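Local atomic coordinates of carboxylic ester hydrolase (Aspergillus niger, PDB entry 7K4O), a protein that probably hydrolyses the ester and depside bonds of tannins, acting as a serine esterase of the tannase family and releasing gallic acid. Residues A[217-222]-A[321-325]. Sequence-based numbering, arbitrary orientation.
With GDE (3,4,5-trihydroxybenzoic acid), chain J.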
loop_
_atom_site.group_PDB
_atom_site.type_symbol
_atom_site.label_atom_id
_atom_site.label_comp_id
_atom_site.label_asym_id
_atom_site.label_seq_id
_atom_site.Cartn_x
_atom_site.Cartn_y
_atom_site.Cartn_z
ATOM N N PHE A 217 5.288 -10.542 8.764
ATOM C CA PHE A 217 3.923 -11.044 9.041
ATOM C C PHE A 217 3.127 -10.949 7.755
ATOM O O PHE A 217 2.458 -11.895 7.359
ATOM C CB PHE A 217 3.299 -10.256 10.183
ATOM C CG PHE A 217 3.842 -10.571 11.555
ATOM C CD1 PHE A 217 5.131 -10.215 11.923
ATOM C CD2 PHE A 217 3.092 -11.304 12.460
ATOM C CE1 PHE A 217 5.653 -10.581 13.146
ATOM C CE2 PHE A 217 3.594 -11.616 13.705
ATOM C CZ PHE A 217 4.868 -11.263 14.044
ATOM N N GLN A 218 3.214 -9.812 7.050
ATOM C CA GLN A 218 2.396 -9.558 5.853
ATOM C C GLN A 218 2.772 -10.560 4.765
ATOM O O GLN A 218 1.885 -11.080 4.074
ATOM C CB GLN A 218 2.642 -8.125 5.364
ATOM C CG GLN A 218 2.158 -7.884 3.935
ATOM C CD GLN A 218 0.711 -8.278 3.677
ATOM O OE1 GLN A 218 -0.105 -8.272 4.595
ATOM N NE2 GLN A 218 0.422 -8.522 2.408
ATOM N N GLN A 219 4.075 -10.803 4.486
ATOM C CA GLN A 219 4.423 -11.664 3.352
ATOM C C GLN A 219 4.078 -13.128 3.717
ATOM O O GLN A 219 3.511 -13.861 2.883
ATOM C CB GLN A 219 5.892 -11.571 2.957
ATOM C CG GLN A 219 6.408 -10.150 2.670
ATOM C CD GLN A 219 5.522 -9.366 1.742
ATOM O OE1 GLN A 219 4.830 -9.934 0.890
ATOM N NE2 GLN A 219 5.639 -8.027 1.821
ATOM N N THR A 220 4.384 -13.525 4.935
ATOM C CA THR A 220 4.181 -14.941 5.324
ATOM C C THR A 220 2.675 -15.262 5.387
ATOM O O THR A 220 2.306 -16.410 5.018
ATOM C CB THR A 220 4.849 -15.242 6.645
ATOM O OG1 THR A 220 6.232 -14.869 6.582
ATOM C CG2 THR A 220 4.747 -16.708 7.002
ATOM N N GLN A 221 1.828 -14.337 5.796
ATOM C CA GLN A 221 0.370 -14.609 5.921
ATOM C C GLN A 221 -0.242 -14.911 4.563
ATOM O O GLN A 221 -1.339 -15.542 4.551
ATOM C CB GLN A 221 -0.374 -13.543 6.713
ATOM C CG GLN A 221 -0.450 -12.187 6.052
ATOM C CD GLN A 221 -1.539 -12.066 5.007
ATOM O OE1 GLN A 221 -2.660 -12.566 5.227
ATOM N NE2 GLN A 221 -1.198 -11.465 3.852
ATOM N N HIS A 222 0.409 -14.587 3.460
ATOM C CA HIS A 222 -0.073 -14.934 2.112
ATOM C C HIS A 222 -0.131 -16.477 1.944
ATOM O O HIS A 222 -0.824 -16.913 1.029
ATOM C CB HIS A 222 0.781 -14.325 1.029
ATOM C CG HIS A 222 0.393 -12.927 0.651
ATOM N ND1 HIS A 222 -0.836 -12.660 0.054
ATOM C CD2 HIS A 222 1.070 -11.740 0.743
ATOM C CE1 HIS A 222 -0.877 -11.364 -0.258
ATOM N NE2 HIS A 222 0.284 -10.763 0.175
ATOM N N VAL A 321 -1.265 -15.524 16.219
ATOM C CA VAL A 321 -0.005 -15.036 15.595
ATOM C C VAL A 321 -0.274 -13.765 14.778
ATOM O O VAL A 321 0.569 -12.840 14.851
ATOM C CB VAL A 321 0.624 -16.111 14.713
ATOM C CG1 VAL A 321 2.011 -15.664 14.286
ATOM C CG2 VAL A 321 0.674 -17.479 15.422
ATOM N N TYR A 322 -1.334 -13.748 13.990
ATOM C CA TYR A 322 -1.644 -12.563 13.161
ATOM C C TYR A 322 -3.157 -12.533 12.933
ATOM O O TYR A 322 -3.905 -13.277 13.569
ATOM C CB TYR A 322 -0.783 -12.560 11.891
ATOM C CG TYR A 322 -0.560 -11.180 11.270
ATOM C CD1 TYR A 322 -0.226 -10.106 12.067
ATOM C CD2 TYR A 322 -0.721 -10.968 9.909
ATOM C CE1 TYR A 322 -0.073 -8.827 11.524
ATOM C CE2 TYR A 322 -0.497 -9.709 9.342
ATOM C CZ TYR A 322 -0.164 -8.653 10.165
ATOM O OH TYR A 322 -0.029 -7.394 9.594
ATOM N N PHE A 323 -3.585 -11.704 12.005
ATOM C CA PHE A 323 -4.994 -11.522 11.587
ATOM C C PHE A 323 -5.013 -11.574 10.095
ATOM O O PHE A 323 -3.977 -11.525 9.414
ATOM C CB PHE A 323 -5.598 -10.260 12.205
ATOM C CG PHE A 323 -4.654 -9.077 12.210
ATOM C CD1 PHE A 323 -4.395 -8.421 11.031
ATOM C CD2 PHE A 323 -4.023 -8.680 13.361
ATOM C CE1 PHE A 323 -3.468 -7.395 11.005
ATOM C CE2 PHE A 323 -3.150 -7.605 13.350
ATOM C CZ PHE A 323 -2.873 -6.992 12.164
ATOM N N SER A 324 -6.210 -11.737 9.578
ATOM C CA SER A 324 -6.422 -11.928 8.145
ATOM C C SER A 324 -7.319 -10.807 7.610
ATOM O O SER A 324 -7.655 -9.860 8.362
ATOM C CB SER A 324 -7.004 -13.310 7.877
ATOM O OG SER A 324 -6.960 -13.617 6.506
ATOM N N TYR A 325 -7.629 -10.930 6.341
ATOM C CA TYR A 325 -8.474 -9.970 5.593
ATOM C C TYR A 325 -9.849 -9.900 6.239
ATOM O O TYR A 325 -10.336 -10.882 6.865
ATOM C CB TYR A 325 -8.566 -10.375 4.133
ATOM C CG TYR A 325 -7.243 -10.770 3.556
ATOM C CD1 TYR A 325 -6.276 -9.819 3.240
ATOM C CD2 TYR A 325 -6.901 -12.090 3.371
ATOM C CE1 TYR A 325 -5.036 -10.178 2.753
ATOM C CE2 TYR A 325 -5.657 -12.461 2.900
ATOM C CZ TYR A 325 -4.718 -11.503 2.561
ATOM O OH TYR A 325 -3.517 -11.900 2.040
HETATM O OAA GDE J . 2.524 -3.780 -3.943
HETATM O OAB GDE J . 0.667 -4.858 -4.480
HETATM O OAC GDE J . 4.766 -7.014 -0.630
HETATM O OAD GDE J . 0.138 -8.200 -0.646
HETATM O OAE GDE J . 2.608 -8.551 0.315
HETATM C CAF GDE J . 3.244 -5.868 -2.191
HETATM C CAG GDE J . 0.879 -6.472 -2.202
HETATM C CAH GDE J . 1.704 -4.734 -3.777
HETATM C CAI GDE J . 3.480 -6.814 -1.181
HETATM C CAJ GDE J . 1.123 -7.455 -1.208
HETATM C CAK GDE J . 1.962 -5.768 -2.705
HETATM C CAL GDE J . 2.389 -7.589 -0.704
HETATM O O HOH W 1 -0.195 -7.066 6.961
HETATM O O HOH W 2 -4.322 -14.635 5.924
#
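F217 meets Y322 through its CB, which sits almost on the ring normal of the tyrosine, 3.7 Å from the ring centroid, a CH-pi contact. The opposite face of that tyrosine ring is covered by F323 CD1, so the phenol is sandwiched within the protein. The phenylalanine ring is tilted 56° from the tyrosine ring, and its edge reaches the carbonyl of V321 in plane, F217 CE2 to V321 O 3.5 Å; M383 of helix 376-390 packs against F217 and V321 alike. Q218 links the loop to the ligand. Its CG lies anti to the backbone N (chi1 164°) and the chain bends at chi2, placing the amide so that OE1 accepts from a water that also bonds Y322 OH, itself held by R214, while NE2 gives an almost straight bond (178°) to the gallic acid hydroxyl OAE and also bonds the backbone O of S421. Q219 grips the same ligand with both ends of its amide, OE1 accepting from OAE and NE2 donating to OAC at 2.8 Å. The setting is the alpha/beta-hydrolase fold, in which helix 215-221 follows sheet strand 205-209; S186 and H465 of the pocket are probably the nucleophile and base of the serine-esterase triad, and H465 also bonds the ligand. Q221 turns back to the loop. Its CG meets the edge of the Y322 ring, and NE2 donates in its amide plane to Y325 OH (3.0 Å) and to Q218 O, two bonds that fix the amide's rotation. H222 carries this amide nitrogen over one ring face, 3.8 Å above its plane. Its NE2 binds gallic acid OAD at 2.7 Å, while ND1 bonds D333, whose other carboxylate oxygen holds Y325 OH.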